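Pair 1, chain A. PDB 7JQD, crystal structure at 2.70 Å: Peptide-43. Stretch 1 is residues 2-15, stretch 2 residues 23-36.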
# COMPACT_ATOMS: atom_id res chain seq x y z
N ASP A 2 9.95 6.81 3.87
CA ASP A 2 9.63 5.98 5.02
C ASP A 2 9.25 4.56 4.58
O ASP A 2 9.34 4.21 3.40
CB ASP A 2 8.52 6.62 5.86
CG ASP A 2 7.27 6.88 5.07
OD1 ASP A 2 7.16 6.37 3.94
OD2 ASP A 2 6.37 7.57 5.59
N ALA A 3 8.81 3.75 5.55
CA ALA A 3 8.47 2.37 5.28
C ALA A 3 7.52 2.25 4.10
O ALA A 3 7.70 1.42 3.21
CB ALA A 3 7.86 1.76 6.54
N THR A 4 6.50 3.11 4.09
CA THR A 4 5.50 3.03 3.04
C THR A 4 6.09 3.47 1.72
O THR A 4 5.86 2.84 0.68
CB THR A 4 4.29 3.87 3.40
OG1 THR A 4 3.75 3.40 4.65
CG2 THR A 4 3.26 3.72 2.33
N CYS A 5 6.89 4.55 1.77
CA CYS A 5 7.63 5.01 0.60
C CYS A 5 8.47 3.89 -0.01
O CYS A 5 8.48 3.72 -1.23
CB CYS A 5 8.51 6.19 1.00
SG CYS A 5 9.51 6.88 -0.32
N GLN A 6 9.17 3.12 0.83
CA GLN A 6 10.07 2.09 0.32
C GLN A 6 9.30 0.89 -0.24
O GLN A 6 9.77 0.22 -1.16
CB GLN A 6 11.05 1.64 1.42
CG GLN A 6 11.60 2.79 2.27
CD GLN A 6 12.70 2.36 3.26
OE1 GLN A 6 13.31 1.31 3.11
NE2 GLN A 6 12.91 3.18 4.30
N PHE A 7 8.10 0.62 0.30
CA PHE A 7 7.30 -0.47 -0.23
C PHE A 7 6.77 -0.15 -1.63
O PHE A 7 6.85 -0.97 -2.54
CB PHE A 7 6.15 -0.77 0.73
CG PHE A 7 5.28 -1.90 0.31
CD1 PHE A 7 5.67 -3.21 0.52
CD2 PHE A 7 4.05 -1.65 -0.27
CE1 PHE A 7 4.85 -4.26 0.15
CE2 PHE A 7 3.23 -2.69 -0.64
CZ PHE A 7 3.62 -3.99 -0.43
N ARG A 8 6.24 1.06 -1.81
CA ARG A 8 5.84 1.48 -3.15
C ARG A 8 7.00 1.40 -4.12
O ARG A 8 6.85 0.89 -5.23
CB ARG A 8 5.28 2.91 -3.12
CG ARG A 8 5.20 3.53 -4.49
CD ARG A 8 4.24 2.77 -5.37
NE ARG A 8 4.06 3.42 -6.67
CZ ARG A 8 3.23 4.43 -6.89
NH1 ARG A 8 3.15 4.96 -8.10
NH2 ARG A 8 2.50 4.93 -5.90
N LYS A 9 8.17 1.92 -3.72
CA LYS A 9 9.33 1.85 -4.60
C LYS A 9 9.69 0.39 -4.88
O LYS A 9 9.91 0.01 -6.04
CB LYS A 9 10.51 2.60 -4.00
CG LYS A 9 10.37 4.12 -3.97
CD LYS A 9 11.69 4.77 -3.54
CE LYS A 9 11.66 6.29 -3.67
NZ LYS A 9 13.01 6.93 -3.48
N ALA A 10 9.70 -0.44 -3.84
CA ALA A 10 9.94 -1.87 -4.02
C ALA A 10 9.02 -2.45 -5.08
O ALA A 10 9.48 -3.05 -6.06
CB ALA A 10 9.76 -2.61 -2.69
N ILE A 11 7.70 -2.27 -4.90
CA ILE A 11 6.73 -2.81 -5.85
C ILE A 11 7.15 -2.49 -7.28
O ILE A 11 7.25 -3.38 -8.12
CB ILE A 11 5.31 -2.28 -5.56
CG1 ILE A 11 4.71 -2.93 -4.32
CG2 ILE A 11 4.39 -2.56 -6.76
CD1 ILE A 11 3.28 -2.44 -4.02
N ASP A 12 7.38 -1.21 -7.57
CA ASP A 12 7.57 -0.81 -8.96
C ASP A 12 8.90 -1.32 -9.51
O ASP A 12 8.98 -1.70 -10.69
CB ASP A 12 7.47 0.71 -9.09
CG ASP A 12 6.03 1.24 -8.88
OD1 ASP A 12 5.08 0.47 -9.15
OD2 ASP A 12 5.85 2.41 -8.43
N ASP A 13 9.93 -1.38 -8.67
CA ASP A 13 11.20 -1.91 -9.13
C ASP A 13 11.07 -3.40 -9.43
O ASP A 13 11.49 -3.86 -10.49
CB ASP A 13 12.28 -1.66 -8.09
CG ASP A 13 13.66 -2.00 -8.60
OD1 ASP A 13 14.14 -1.27 -9.51
OD2 ASP A 13 14.28 -2.98 -8.10
N CYS A 14 10.45 -4.15 -8.52
CA CYS A 14 10.34 -5.59 -8.72
C CYS A 14 9.40 -5.93 -9.86
O CYS A 14 9.72 -6.79 -10.69
CB CYS A 14 9.88 -6.26 -7.43
SG CYS A 14 11.09 -6.17 -6.10
N ALA A 15 8.24 -5.28 -9.92
CA ALA A 15 7.29 -5.49 -11.01
C ALA A 15 7.90 -5.25 -12.37
O ALA A 15 7.36 -5.74 -13.38
CB ALA A 15 6.07 -4.57 -10.84
N VAL A 23 9.53 -14.81 -9.38
CA VAL A 23 10.63 -13.84 -9.39
C VAL A 23 10.22 -12.60 -8.61
O VAL A 23 11.01 -12.05 -7.83
CB VAL A 23 11.03 -13.50 -10.84
CG1 VAL A 23 12.25 -12.59 -10.86
CG2 VAL A 23 11.26 -14.77 -11.65
N PHE A 24 8.98 -12.13 -8.81
CA PHE A 24 8.50 -10.93 -8.14
C PHE A 24 8.62 -11.07 -6.63
O PHE A 24 9.18 -10.18 -5.95
CB PHE A 24 7.05 -10.65 -8.53
CG PHE A 24 6.52 -9.38 -7.93
CD1 PHE A 24 6.87 -8.15 -8.46
CD2 PHE A 24 5.70 -9.42 -6.80
CE1 PHE A 24 6.40 -7.00 -7.90
CE2 PHE A 24 5.23 -8.25 -6.23
CZ PHE A 24 5.58 -7.05 -6.78
N LYS A 25 8.10 -12.17 -6.08
CA LYS A 25 8.15 -12.36 -4.63
C LYS A 25 9.59 -12.33 -4.13
O LYS A 25 9.87 -11.77 -3.07
CB LYS A 25 7.47 -13.68 -4.25
CG LYS A 25 5.98 -13.72 -4.54
CD LYS A 25 5.37 -15.08 -4.22
CE LYS A 25 4.11 -15.36 -5.03
NZ LYS A 25 4.22 -16.63 -5.82
N ALA A 26 10.51 -12.89 -4.92
CA ALA A 26 11.90 -12.99 -4.49
C ALA A 26 12.53 -11.62 -4.41
O ALA A 26 13.09 -11.24 -3.37
CB ALA A 26 12.69 -13.89 -5.43
N CYS A 27 12.45 -10.84 -5.49
CA CYS A 27 12.87 -9.45 -5.45
C CYS A 27 12.18 -8.70 -4.32
O CYS A 27 12.81 -7.91 -3.61
CB CYS A 27 12.60 -8.79 -6.80
SG CYS A 27 12.83 -7.01 -6.85
N MET A 28 10.89 -8.96 -4.11
CA MET A 28 10.17 -8.32 -3.00
C MET A 28 10.69 -8.78 -1.64
O MET A 28 10.84 -7.96 -0.72
CB MET A 28 8.66 -8.57 -3.13
CG MET A 28 7.97 -7.69 -4.17
SD MET A 28 8.11 -5.91 -3.84
CE MET A 28 6.96 -5.71 -2.45
N LYS A 29 10.95 -10.08 -1.48
CA LYS A 29 11.61 -10.55 -0.26
C LYS A 29 12.91 -9.82 -0.03
O LYS A 29 13.20 -9.39 1.10
CB LYS A 29 11.87 -12.06 -0.31
CG LYS A 29 10.67 -12.88 0.06
CD LYS A 29 10.93 -14.35 -0.20
CE LYS A 29 9.71 -15.18 0.18
NZ LYS A 29 9.72 -16.53 -0.44
N GLN A 30 13.70 -9.64 -1.09
CA GLN A 30 14.96 -8.91 -0.95
C GLN A 30 14.71 -7.46 -0.55
O GLN A 30 15.44 -6.92 0.29
CB GLN A 30 15.75 -8.99 -2.26
CG GLN A 30 17.01 -8.15 -2.27
CD GLN A 30 17.97 -8.45 -1.12
OE1 GLN A 30 18.03 -9.57 -0.60
NE2 GLN A 30 18.74 -7.44 -0.72
N LYS A 31 13.67 -6.82 -1.10
CA LYS A 31 13.39 -5.43 -0.76
C LYS A 31 12.97 -5.26 0.70
O LYS A 31 13.22 -4.21 1.30
CB LYS A 31 12.30 -4.86 -1.68
CG LYS A 31 12.76 -4.53 -3.11
CD LYS A 31 14.15 -3.95 -3.15
CE LYS A 31 14.53 -3.59 -4.56
NZ LYS A 31 13.62 -2.52 -5.03
N LYS A 32 12.33 -6.28 1.27
CA LYS A 32 12.02 -6.25 2.69
C LYS A 32 13.29 -6.36 3.55
O LYS A 32 13.41 -5.67 4.58
CB LYS A 32 11.04 -7.37 3.01
CG LYS A 32 10.53 -7.37 4.43
CD LYS A 32 9.19 -8.05 4.48
CE LYS A 32 8.86 -8.64 5.82
NZ LYS A 32 7.62 -9.44 5.66
N LYS A 33 14.25 -7.21 3.15
CA LYS A 33 15.46 -7.32 3.95
C LYS A 33 16.27 -6.04 3.88
O LYS A 33 16.82 -5.60 4.90
CB LYS A 33 16.31 -8.52 3.54
CG LYS A 33 15.57 -9.82 3.28
CD LYS A 33 16.55 -10.88 2.76
CE LYS A 33 15.88 -11.86 1.79
NZ LYS A 33 16.73 -12.12 0.57
N GLU A 34 16.32 -5.41 2.71
CA GLU A 34 16.99 -4.10 2.62
C GLU A 34 16.33 -3.10 3.56
O GLU A 34 17.02 -2.37 4.27
CB GLU A 34 16.96 -3.58 1.18
CG GLU A 34 17.21 -4.65 0.14
CD GLU A 34 17.85 -4.13 -1.12
OE1 GLU A 34 17.39 -3.07 -1.60
OE2 GLU A 34 18.78 -4.79 -1.62
N TRP A 35 15.00 -3.08 3.58
CA TRP A 35 14.26 -2.20 4.47
C TRP A 35 14.59 -2.47 5.94
O TRP A 35 14.90 -1.53 6.69
CB TRP A 35 12.75 -2.35 4.21
CG TRP A 35 11.82 -1.72 5.25
CD1 TRP A 35 11.66 -0.39 5.52
CD2 TRP A 35 10.88 -2.42 6.09
NE1 TRP A 35 10.70 -0.22 6.49
CE2 TRP A 35 10.21 -1.45 6.86
CE3 TRP A 35 10.56 -3.77 6.27
CZ2 TRP A 35 9.24 -1.79 7.80
CZ3 TRP A 35 9.58 -4.11 7.21
CH2 TRP A 35 8.94 -3.12 7.96
N LYS A 36 14.55 -3.74 6.37
CA LYS A 36 14.83 -4.01 7.78
C LYS A 36 16.28 -3.67 8.13
O LYS A 36 16.55 -3.04 9.16
CB LYS A 36 14.53 -5.47 8.13
CG LYS A 36 13.06 -5.83 8.35
CD LYS A 36 12.96 -7.21 9.01
CE LYS A 36 11.54 -7.75 9.05
NZ LYS A 36 10.76 -7.43 10.30
O HOH W 1 13.83 -1.32 1.03

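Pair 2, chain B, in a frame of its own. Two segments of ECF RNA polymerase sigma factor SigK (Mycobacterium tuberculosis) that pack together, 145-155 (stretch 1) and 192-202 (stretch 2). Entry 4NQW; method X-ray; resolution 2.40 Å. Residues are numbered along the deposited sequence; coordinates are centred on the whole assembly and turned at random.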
# COMPACT_ATOMS: atom_id res chain seq x y z
N ARG B 145 12.59 0.24 -13.59
CA ARG B 145 12.41 -0.50 -14.85
C ARG B 145 12.30 -2.02 -14.66
O ARG B 145 11.71 -2.71 -15.48
CB ARG B 145 13.53 -0.16 -15.85
CG ARG B 145 14.94 -0.50 -15.38
CD ARG B 145 16.02 0.17 -16.23
NE ARG B 145 15.93 1.63 -16.28
CZ ARG B 145 15.27 2.32 -17.22
NH1 ARG B 145 14.61 1.71 -18.20
NH2 ARG B 145 15.26 3.65 -17.16
N ARG B 146 12.89 -2.53 -13.57
CA ARG B 146 12.74 -3.93 -13.20
C ARG B 146 11.28 -4.25 -12.89
O ARG B 146 10.74 -5.27 -13.34
CB ARG B 146 13.61 -4.25 -11.98
CG ARG B 146 13.71 -5.73 -11.62
CD ARG B 146 14.65 -5.95 -10.45
NE ARG B 146 13.99 -5.76 -9.15
CZ ARG B 146 13.35 -6.71 -8.47
NH1 ARG B 146 13.25 -7.95 -8.95
NH2 ARG B 146 12.78 -6.42 -7.30
N VAL B 147 10.64 -3.37 -12.12
CA VAL B 147 9.24 -3.53 -11.72
C VAL B 147 8.30 -3.34 -12.92
O VAL B 147 7.32 -4.08 -13.07
CB VAL B 147 8.86 -2.54 -10.60
CG1 VAL B 147 7.35 -2.52 -10.37
CG2 VAL B 147 9.59 -2.89 -9.31
N THR B 148 8.60 -2.35 -13.75
CA THR B 148 7.80 -2.05 -14.93
C THR B 148 7.75 -3.24 -15.91
O THR B 148 6.72 -3.48 -16.54
CB THR B 148 8.33 -0.80 -15.66
OG1 THR B 148 8.45 0.28 -14.73
CG2 THR B 148 7.40 -0.39 -16.80
N GLU B 149 8.86 -3.97 -16.02
CA GLU B 149 8.90 -5.20 -16.83
C GLU B 149 7.93 -6.25 -16.30
O GLU B 149 7.22 -6.90 -17.08
CB GLU B 149 10.32 -5.78 -16.88
CG GLU B 149 10.44 -7.10 -17.65
CD GLU B 149 11.85 -7.66 -17.69
OE1 GLU B 149 12.71 -7.21 -16.90
OE2 GLU B 149 12.11 -8.57 -18.51
N CYS B 150 7.90 -6.42 -14.98
CA CYS B 150 7.02 -7.40 -14.34
C CYS B 150 5.55 -7.02 -14.49
O CYS B 150 4.71 -7.87 -14.76
CB CYS B 150 7.38 -7.56 -12.86
SG CYS B 150 8.95 -8.42 -12.59
N LEU B 151 5.24 -5.73 -14.31
CA LEU B 151 3.89 -5.22 -14.55
C LEU B 151 3.47 -5.40 -16.01
O LEU B 151 2.31 -5.73 -16.29
CB LEU B 151 3.80 -3.74 -14.17
CG LEU B 151 3.69 -3.44 -12.68
CD1 LEU B 151 4.16 -2.03 -12.37
CD2 LEU B 151 2.26 -3.64 -12.20
N LYS B 152 4.40 -5.18 -16.93
CA LYS B 152 4.15 -5.37 -18.37
C LYS B 152 4.05 -6.85 -18.76
O LYS B 152 3.44 -7.18 -19.78
CB LYS B 152 5.24 -4.69 -19.20
CG LYS B 152 5.14 -3.17 -19.24
CD LYS B 152 6.44 -2.52 -19.68
CE LYS B 152 6.77 -2.80 -21.14
NZ LYS B 152 8.17 -2.41 -21.47
N ALA B 153 4.66 -7.73 -17.96
CA ALA B 153 4.62 -9.17 -18.21
C ALA B 153 3.31 -9.83 -17.74
O ALA B 153 3.05 -10.99 -18.08
CB ALA B 153 5.81 -9.85 -17.55
N LEU B 154 2.51 -9.11 -16.96
CA LEU B 154 1.19 -9.58 -16.55
C LEU B 154 0.27 -9.65 -17.77
O LEU B 154 0.45 -8.91 -18.73
CB LEU B 154 0.55 -8.63 -15.53
CG LEU B 154 1.22 -8.43 -14.17
CD1 LEU B 154 0.64 -7.19 -13.50
CD2 LEU B 154 1.03 -9.65 -13.28
N THR B 155 -0.73 -10.53 -17.71
CA THR B 155 -1.76 -10.59 -18.74
C THR B 155 -2.60 -9.32 -18.66
O THR B 155 -2.61 -8.65 -17.63
CB THR B 155 -2.71 -11.80 -18.56
OG1 THR B 155 -3.50 -11.61 -17.39
CG2 THR B 155 -1.93 -13.11 -18.45
N ASP B 192 -4.13 -13.86 -8.65
CA ASP B 192 -3.24 -14.31 -9.71
C ASP B 192 -2.24 -13.22 -10.11
O ASP B 192 -1.05 -13.49 -10.25
CB ASP B 192 -4.04 -14.77 -10.94
CG ASP B 192 -4.80 -16.07 -10.69
OD1 ASP B 192 -4.80 -16.57 -9.54
OD2 ASP B 192 -5.41 -16.59 -11.65
N ALA B 193 -2.73 -12.00 -10.27
CA ALA B 193 -1.89 -10.86 -10.64
C ALA B 193 -0.78 -10.64 -9.61
O ALA B 193 0.38 -10.44 -9.98
CB ALA B 193 -2.74 -9.60 -10.77
N LEU B 194 -1.14 -10.67 -8.33
CA LEU B 194 -0.17 -10.49 -7.25
C LEU B 194 0.80 -11.66 -7.10
O LEU B 194 1.94 -11.47 -6.68
CB LEU B 194 -0.88 -10.22 -5.91
CG LEU B 194 -1.17 -8.75 -5.58
CD1 LEU B 194 0.10 -8.01 -5.20
CD2 LEU B 194 -1.89 -8.03 -6.71
N ARG B 195 0.35 -12.87 -7.44
CA ARG B 195 1.23 -14.05 -7.41
C ARG B 195 2.29 -13.95 -8.49
O ARG B 195 3.48 -14.18 -8.23
CB ARG B 195 0.43 -15.34 -7.58
CG ARG B 195 1.25 -16.61 -7.37
CD ARG B 195 0.44 -17.88 -7.63
NE ARG B 195 -0.80 -17.90 -6.86
CZ ARG B 195 -2.02 -17.66 -7.34
NH1 ARG B 195 -2.21 -17.39 -8.63
NH2 ARG B 195 -3.07 -17.70 -6.53
N SER B 196 1.86 -13.61 -9.70
CA SER B 196 2.77 -13.40 -10.83
C SER B 196 3.80 -12.31 -10.55
O SER B 196 4.97 -12.43 -10.92
CB SER B 196 1.98 -13.05 -12.09
OG SER B 196 2.83 -12.92 -13.22
N LEU B 197 3.36 -11.24 -9.88
CA LEU B 197 4.26 -10.15 -9.50
C LEU B 197 5.26 -10.60 -8.44
O LEU B 197 6.46 -10.35 -8.56
CB LEU B 197 3.48 -8.94 -8.98
CG LEU B 197 2.80 -8.04 -10.01
CD1 LEU B 197 2.15 -6.86 -9.31
CD2 LEU B 197 3.78 -7.56 -11.07
N ARG B 198 4.76 -11.27 -7.40
CA ARG B 198 5.61 -11.83 -6.35
C ARG B 198 6.70 -12.72 -6.96
O ARG B 198 7.87 -12.62 -6.59
CB ARG B 198 4.77 -12.64 -5.35
CG ARG B 198 5.51 -13.03 -4.08
CD ARG B 198 4.64 -13.83 -3.12
NE ARG B 198 3.39 -13.13 -2.79
CZ ARG B 198 2.16 -13.51 -3.18
NH1 ARG B 198 1.97 -14.60 -3.92
NH2 ARG B 198 1.11 -12.79 -2.81
N ASN B 199 6.31 -13.56 -7.92
CA ASN B 199 7.24 -14.47 -8.58
C ASN B 199 8.25 -13.75 -9.49
O ASN B 199 9.44 -14.03 -9.44
CB ASN B 199 6.48 -15.54 -9.39
CG ASN B 199 5.72 -16.51 -8.50
OD1 ASN B 199 6.05 -16.69 -7.32
ND2 ASN B 199 4.71 -17.17 -9.06
N CYS B 200 7.75 -12.83 -10.32
CA CYS B 200 8.60 -12.08 -11.25
C CYS B 200 9.63 -11.22 -10.53
O CYS B 200 10.77 -11.10 -10.96
CB CYS B 200 7.75 -11.20 -12.17
SG CYS B 200 8.67 -10.27 -13.42
N LEU B 201 9.21 -10.61 -9.42
CA LEU B 201 10.08 -9.74 -8.63
C LEU B 201 11.08 -10.52 -7.76
O LEU B 201 12.03 -9.93 -7.25
CB LEU B 201 9.24 -8.80 -7.76
CG LEU B 201 8.38 -7.77 -8.50
CD1 LEU B 201 7.43 -7.07 -7.54
CD2 LEU B 201 9.23 -6.74 -9.22
N ASP B 202 10.87 -11.82 -7.61
CA ASP B 202 11.82 -12.69 -6.91
C ASP B 202 12.81 -13.30 -7.90
O ASP B 202 14.03 -13.23 -7.70

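Both pairs consist of two helices that run roughly antiparallel and are tied by one disulfide. In pair 1 the axes approach to 9.0 Å at an angle of 145°. In pair 2 they approach to 9.5 Å at 141°. The N, CA and C atoms of 14 central residues superpose with an RMSD of 0.4 Å. The contact buries 582 Å² in pair 1 and 484 Å² in pair 2.

The disulfides do not occupy matched positions. In pair 1, Cys14(A) SG bonds Cys27(A) SG at 2.1 Å, with chi3 of -78°. These residues match Leu154(B) and Ser196(B). In pair 2, Cys150(B) SG bonds Cys200(B) SG at 2.0 Å, with chi3 of -80°. These match Ala10(A) and Lys31(A). The link lies four positions away on each stretch, about one helical turn. Its local form is alike: in each pair the first cysteine is m, the second is t, and chi3 is similar.

At the matched site Ala10(A) and Lys31(A), pair 1 has plain packing. Ala10(A) CB lies 3.5 Å from Lys31(A) CB. Both CA-to-CB bonds point toward the other helix, as do those of Cys150(B) and Cys200(B). Ala10(A) CA and Lys31(A) CA are 5.9 Å apart; Cys150(B) CA and Cys200(B) CA, in the disulfide, are 5.8 Å apart. Lys31(A) also reaches along the interface, and its NZ donates to Asp13(A) OD2 at 3.2 Å in a salt bridge. Asp13(A) matches Ala153(B) and Lys31(A) matches Cys200(B), so neither charge of the bridge is present in pair 2.

At the other matched site, pair 2 has van der Waals contact in place of a bond. Leu154(B) CD2 lies 3.7 Å from Ser196(B) CB and 3.5 Å from Ala193(B) O. Ala193(B) matches Phe24(A). The large ring of Phe24(A) reaches back to stretch 1, with CE1 3.6 Å from Cys14(A) CB and 3.8 Å from Ala15(A) CB. Bulk thus comes from the phenylalanine on stretch 2 in pair 1, and from the leucine on stretch 1 in pair 2.

Met28(A) and Leu197(B) match closely, with CA atoms 0.1 Å apart and side-chain centres 0.8 Å apart. Both start sideways and turn their ends inward. Met28(A) fits among Phe7(A), Ala10(A), Ile11(A) and Cys14(A). Its CE is 3.6 Å from Phe7(A) CE1 and 4.0 Å from Ile11(A) CG1. Leu197(B) meets three of the matching positions: its CD2 lies 4.0 Å from both Cys150(B) CB and Leu154(B) CD1, and its CD1 lies 4.3 Å from Leu151(B) CD2.

Phe7(A) matches Val147(B). The shorter valine packs on a different partner: Val147(B) CG2 is 3.9 Å from Leu201(B) CD2. Leu201(B) matches Lys32(A), which makes no contact across pair 1. Gln6(A) matches Arg146(B). Gln6(A) OE1 lies 3.4 Å from Trp35(A) CD1, at the ring edge, whereas Arg146(B) NH1 donates to Leu201(B) O at 2.9 Å.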